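Local coordinates for p-nitrophenyl phosphatase (Pho2) (Archaeoglobus fulgidus, PDB 3QGM), which probably hydrolyses phosphate esters as a metal-dependent phosphatase of the haloacid dehalogenase (HAD) superfamily, binding calcium or magnesium, at residues V46-T51 with T150-I155; Y78-F83 with R146-N151. All coordinates share one frame; numbering follows the deposited sequence.

Contact 1: residues V46-T51 with T150-I155; sequences VSNNST and TNPDRI
Asp-153 OD2 is gripped by two amide groups, one from each segment. The contact joins the metal-binding HAD core, with its six-stranded parallel sheet, to the second α/β domain: residues 46-51 run off the end of strand 42-47, and residues 150-155 form the loop after strand 146-149. Asn-48 ND2 gives Asp-153 OD2 a bond of 2.8 Å on the syn lone pair, with OD2 tilted 18° from the Asn-48 amide plane. Asn-151 ND2 reaches the anti lone pair of the same OD2 at 2.9 Å. That bond is nearly straight at 175°, and OD2 lies in the plane of the Asn-151 amide. A carboxylate suits this place because one of its oxygens can accept from both sides. Asn-48 lies near the calcium site, its side chain about 7 Å from that of Asp-14, and its OD1 accepts from Lys-187 N. Asn-151 CG, set between the backbone N and the carbonyl carbon (chi1 66°), lies 3.6 Å from Asn-48 O. Asn-151 OD1 accepts from Thr-150 OG1 at 2.8 Å and also from Thr-166 OG1; asparagine suits this place because its short amide offers a donor and an acceptor side by side without a charge. A leucine in place of Asn-151 would probably leave Asp-153 OD2 with one donor fewer and take from the Thr-150 and Thr-166 hydroxyls the oxygen they share. Serine suits position 50 because Ser-50 OG can both accept from Ser-125 N and donate to Thr-150 OG1, 3.2 Å away, while Ser-50 CB rests 3.4 Å from Asn-151 OD1.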
loop_
_atom_site.group_PDB
_atom_site.type_symbol
_atom_site.label_atom_id
_atom_site.label_comp_id
_atom_site.label_asym_id
_atom_site.label_seq_id
_atom_site.Cartn_x
_atom_site.Cartn_y
_atom_site.Cartn_z
ATOM N N VAL A 46 20.470 6.653 17.531
ATOM C CA VAL A 46 19.154 6.983 16.967
ATOM C C VAL A 46 18.739 5.873 16.025
ATOM O O VAL A 46 19.500 5.520 15.138
ATOM C CB VAL A 46 19.133 8.357 16.263
ATOM C CG1 VAL A 46 17.797 8.596 15.540
ATOM C CG2 VAL A 46 19.350 9.516 17.259
ATOM N N SER A 47 17.547 5.308 16.219
ATOM C CA SER A 47 17.088 4.196 15.404
ATOM C C SER A 47 15.652 4.377 14.992
ATOM O O SER A 47 14.851 4.865 15.760
ATOM C CB SER A 47 17.154 2.892 16.197
ATOM O OG SER A 47 16.471 1.873 15.519
ATOM N N ASN A 48 15.353 3.960 13.750
ATOM C CA ASN A 48 14.015 4.031 13.225
ATOM C C ASN A 48 13.185 2.846 13.606
ATOM O O ASN A 48 12.063 2.735 13.138
ATOM C CB ASN A 48 14.058 4.126 11.700
ATOM C CG ASN A 48 14.208 5.550 11.216
ATOM O OD1 ASN A 48 14.386 6.463 12.011
ATOM N ND2 ASN A 48 14.063 5.748 9.890
ATOM N N ASN A 49 13.733 1.946 14.417
ATOM C CA ASN A 49 13.005 0.752 14.865
ATOM C C ASN A 49 11.585 1.109 15.226
ATOM O O ASN A 49 11.331 1.973 16.089
ATOM C CB ASN A 49 13.683 0.088 16.085
ATOM C CG ASN A 49 13.168 -1.318 16.342
ATOM O OD1 ASN A 49 11.997 -1.510 16.589
ATOM N ND2 ASN A 49 14.053 -2.305 16.283
ATOM N N SER A 50 10.656 0.425 14.584
ATOM C CA SER A 50 9.226 0.719 14.691
ATOM C C SER A 50 8.476 -0.130 15.741
ATOM O O SER A 50 7.330 0.163 16.101
ATOM C CB SER A 50 8.614 0.433 13.303
ATOM O OG SER A 50 7.225 0.607 13.301
ATOM N N THR A 51 9.117 -1.198 16.188
ATOM C CA THR A 51 8.477 -2.267 16.887
ATOM C C THR A 51 9.004 -2.541 18.298
ATOM O O THR A 51 8.326 -3.189 19.064
ATOM C CB THR A 51 8.616 -3.581 16.073
ATOM O OG1 THR A 51 10.005 -3.957 16.013
ATOM C CG2 THR A 51 8.007 -3.401 14.624
ATOM N N THR A 150 5.761 6.375 12.547
ATOM C CA THR A 150 6.984 6.171 13.280
ATOM C C THR A 150 8.211 6.401 12.414
ATOM O O THR A 150 9.201 7.025 12.835
ATOM C CB THR A 150 7.002 4.725 13.861
ATOM O OG1 THR A 150 6.746 3.772 12.809
ATOM C CG2 THR A 150 5.924 4.544 14.952
ATOM N N ASN A 151 8.145 5.906 11.190
ATOM C CA ASN A 151 9.286 5.957 10.293
ATOM C C ASN A 151 8.808 5.747 8.838
ATOM O O ASN A 151 7.729 5.171 8.642
ATOM C CB ASN A 151 10.314 4.870 10.672
ATOM C CG ASN A 151 9.804 3.478 10.467
ATOM O OD1 ASN A 151 8.830 3.067 11.105
ATOM N ND2 ASN A 151 10.511 2.695 9.645
ATOM N N PRO A 152 9.584 6.220 7.838
ATOM C CA PRO A 152 9.131 6.068 6.439
ATOM C C PRO A 152 9.626 4.858 5.679
ATOM O O PRO A 152 9.202 4.672 4.534
ATOM C CB PRO A 152 9.676 7.305 5.744
ATOM C CG PRO A 152 10.949 7.692 6.593
ATOM C CD PRO A 152 10.723 7.139 7.984
ATOM N N ASP A 153 10.487 4.042 6.290
ATOM C CA ASP A 153 11.261 3.059 5.571
ATOM C C ASP A 153 10.313 2.087 4.821
ATOM O O ASP A 153 9.346 1.582 5.371
ATOM C CB ASP A 153 12.201 2.321 6.526
ATOM C CG ASP A 153 13.161 3.290 7.272
ATOM O OD1 ASP A 153 14.217 3.623 6.692
ATOM O OD2 ASP A 153 12.779 3.846 8.347
ATOM N N ARG A 154 10.593 1.878 3.547
ATOM C CA ARG A 154 9.738 1.105 2.694
ATOM C C ARG A 154 9.930 -0.397 2.817
ATOM O O ARG A 154 8.951 -1.097 2.944
ATOM C CB ARG A 154 9.985 1.528 1.266
ATOM C CG ARG A 154 9.265 2.805 0.943
ATOM C CD ARG A 154 9.846 3.471 -0.254
ATOM N NE ARG A 154 9.082 4.671 -0.554
ATOM C CZ ARG A 154 9.210 5.839 0.074
ATOM N NH1 ARG A 154 10.098 6.002 1.068
ATOM N NH2 ARG A 154 8.435 6.860 -0.280
ATOM N N ILE A 155 11.196 -0.851 2.797
ATOM C CA ILE A 155 11.583 -2.255 2.743
ATOM C C ILE A 155 12.747 -2.526 3.707
ATOM O O ILE A 155 13.682 -1.767 3.710
ATOM C CB ILE A 155 12.125 -2.603 1.341
ATOM C CG1 ILE A 155 11.082 -2.399 0.248
ATOM C CG2 ILE A 155 12.671 -4.023 1.241
ATOM C CD1 ILE A 155 11.756 -2.531 -1.141
#

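Contact 2: residues Y78-F83 with R146-N151; sequences YATARF and RYIATN
Thr-80 and Thr-150 meet where helix 76-87 passes the end of strand 146-149. From its CB outward, Thr-80 faces the strand segment with every side-chain atom. CB lies 4.1 Å from Thr-150 CG2. The hydroxyl OG1 comes down beside the backbone, 3.4 Å from Thr-150 CA and 3.7 Å from Thr-150 CG2, but its hydrogen bond goes back along its own helix to Ala-76 O. With that polar tip satisfied, threonine can sit in a buried place and still offer a methyl: CG2, anti to the backbone N (chi1 -67° for OG1), reaches Ile-148 CG2 at 4.1 Å, and the two side chains lie alongside and run opposite ways.

One turn further on, Phe-83 extends its ring toward the strand. Its CE2 touches Ile-148 CD1 at 4.1 Å, so the branched isoleucine serves both helix residues, one with each of two methyls. Arg-146 NH2 approaches the rim of the ring, close to the level of its plane, 4.1 Å from Phe-83 CZ; the guanidinium is turned 32° from the ring, and its charge is paired with Glu-87 in a salt bridge. Val-183 of the neighbouring strand also touches Phe-83, Arg-146 and Ile-148. The short segments of helix and strand run nearly antiparallel, at 157° with axes 9.6 Å apart, a helix laid by apolar side chains on the face of a parallel sheet, as in layered α/β domains.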
loop_
_atom_site.group_PDB
_atom_site.type_symbol
_atom_site.label_atom_id
_atom_site.label_comp_id
_atom_site.label_asym_id
_atom_site.label_seq_id
_atom_site.Cartn_x
_atom_site.Cartn_y
_atom_site.Cartn_z
ATOM N N TYR A 78 9.653 5.304 20.848
ATOM C CA TYR A 78 9.648 6.313 21.955
ATOM C C TYR A 78 9.481 7.751 21.411
ATOM O O TYR A 78 8.745 8.578 21.998
ATOM C CB TYR A 78 10.945 6.152 22.756
ATOM C CG TYR A 78 11.292 7.221 23.756
ATOM C CD1 TYR A 78 10.882 7.093 25.065
ATOM C CD2 TYR A 78 12.053 8.350 23.405
ATOM C CE1 TYR A 78 11.199 8.026 26.033
ATOM C CE2 TYR A 78 12.371 9.358 24.390
ATOM C CZ TYR A 78 11.925 9.154 25.700
ATOM O OH TYR A 78 12.184 10.026 26.737
ATOM N N ALA A 79 10.158 8.068 20.295
ATOM C CA ALA A 79 10.172 9.437 19.826
ATOM C C ALA A 79 8.732 9.756 19.464
ATOM O O ALA A 79 8.231 10.851 19.759
ATOM C CB ALA A 79 11.145 9.642 18.603
ATOM N N THR A 80 8.049 8.782 18.856
ATOM C CA THR A 80 6.731 9.030 18.306
ATOM C C THR A 80 5.731 9.274 19.427
ATOM O O THR A 80 4.906 10.208 19.346
ATOM C CB THR A 80 6.259 7.844 17.429
ATOM O OG1 THR A 80 7.090 7.767 16.259
ATOM C CG2 THR A 80 4.777 8.012 17.057
ATOM N N ALA A 81 5.828 8.434 20.471
ATOM C CA ALA A 81 4.952 8.501 21.657
ATOM C C ALA A 81 5.123 9.829 22.388
ATOM O O ALA A 81 4.148 10.528 22.649
ATOM C CB ALA A 81 5.213 7.295 22.629
ATOM N N ARG A 82 6.363 10.227 22.643
ATOM C CA ARG A 82 6.622 11.513 23.309
ATOM C C ARG A 82 6.228 12.748 22.472
ATOM O O ARG A 82 5.721 13.724 23.022
ATOM C CB ARG A 82 8.098 11.616 23.698
ATOM C CG ARG A 82 8.530 10.533 24.640
ATOM C CD ARG A 82 7.900 10.556 26.013
ATOM N NE ARG A 82 8.098 9.242 26.654
ATOM C CZ ARG A 82 8.040 8.992 27.962
ATOM N NH1 ARG A 82 7.820 9.985 28.854
ATOM N NH2 ARG A 82 8.244 7.736 28.388
ATOM N N PHE A 83 6.442 12.694 21.163
ATOM C CA PHE A 83 5.946 13.729 20.266
ATOM C C PHE A 83 4.418 13.943 20.454
ATOM O O PHE A 83 3.933 15.047 20.564
ATOM C CB PHE A 83 6.300 13.379 18.793
ATOM C CG PHE A 83 5.808 14.389 17.808
ATOM C CD1 PHE A 83 6.624 15.427 17.391
ATOM C CD2 PHE A 83 4.497 14.348 17.353
ATOM C CE1 PHE A 83 6.126 16.425 16.509
ATOM C CE2 PHE A 83 3.999 15.302 16.476
ATOM C CZ PHE A 83 4.808 16.355 16.066
ATOM N N ARG A 146 -5.511 13.249 13.064
ATOM C CA ARG A 146 -4.107 13.546 12.933
ATOM C C ARG A 146 -3.360 12.219 12.797
ATOM O O ARG A 146 -3.638 11.275 13.506
ATOM C CB ARG A 146 -3.652 14.314 14.187
ATOM C CG ARG A 146 -2.178 14.668 14.241
ATOM C CD ARG A 146 -2.055 16.096 14.858
ATOM N NE ARG A 146 -0.683 16.544 15.026
ATOM C CZ ARG A 146 0.022 17.186 14.089
ATOM N NH1 ARG A 146 -0.505 17.466 12.900
ATOM N NH2 ARG A 146 1.275 17.555 14.356
ATOM N N TYR A 147 -2.381 12.191 11.917
ATOM C CA TYR A 147 -1.832 10.964 11.412
ATOM C C TYR A 147 -0.313 11.044 11.528
ATOM O O TYR A 147 0.344 11.827 10.853
ATOM C CB TYR A 147 -2.372 10.779 9.976
ATOM C CG TYR A 147 -1.740 9.725 9.095
ATOM C CD1 TYR A 147 -0.933 8.709 9.606
ATOM C CD2 TYR A 147 -2.002 9.737 7.737
ATOM C CE1 TYR A 147 -0.361 7.752 8.762
ATOM C CE2 TYR A 147 -1.435 8.795 6.878
ATOM C CZ TYR A 147 -0.629 7.798 7.390
ATOM O OH TYR A 147 -0.063 6.907 6.512
ATOM N N ILE A 148 0.230 10.228 12.425
ATOM C CA ILE A 148 1.646 10.159 12.647
ATOM C C ILE A 148 2.208 8.798 12.231
ATOM O O ILE A 148 1.628 7.744 12.525
ATOM C CB ILE A 148 1.981 10.337 14.143
ATOM C CG1 ILE A 148 1.108 11.444 14.741
ATOM C CG2 ILE A 148 3.474 10.685 14.266
ATOM C CD1 ILE A 148 1.508 12.818 14.292
ATOM N N ALA A 149 3.358 8.813 11.610
ATOM C CA ALA A 149 4.061 7.564 11.308
ATOM C C ALA A 149 5.407 7.546 12.048
ATOM O O ALA A 149 6.089 8.554 12.169
ATOM C CB ALA A 149 4.256 7.386 9.808
ATOM N N THR A 150 5.761 6.375 12.547
ATOM C CA THR A 150 6.984 6.171 13.280
ATOM C C THR A 150 8.211 6.401 12.414
ATOM O O THR A 150 9.201 7.025 12.835
ATOM C CB THR A 150 7.002 4.725 13.861
ATOM O OG1 THR A 150 6.746 3.772 12.809
ATOM C CG2 THR A 150 5.924 4.544 14.952
ATOM N N ASN A 151 8.145 5.906 11.190
ATOM C CA ASN A 151 9.286 5.957 10.293
ATOM C C ASN A 151 8.808 5.747 8.838
ATOM O O ASN A 151 7.729 5.171 8.642
ATOM C CB ASN A 151 10.314 4.870 10.672
ATOM C CG ASN A 151 9.804 3.478 10.467
ATOM O OD1 ASN A 151 8.830 3.067 11.105
ATOM N ND2 ASN A 151 10.511 2.695 9.645
#

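Contacts 1 and 2 have centres about 11 Å apart and share Thr-150 and Asn-151, so both end on the same piece of chain as it leaves strand 146-149. Their first partners come earlier, 46-51 before 78-83. Strand 42-47 belongs to the six-stranded parallel sheet that carries the metal site, whereas strand 146-149 belongs to the five-stranded parallel sheet of the second domain. Contact 2 therefore packs a helix on that second sheet, and contact 1 ties the loop that follows strand 146-149 to the chain leaving strand 42-47 of the core sheet. The pairing is consistent with a cap domain held in a defined position over a HAD-type active site.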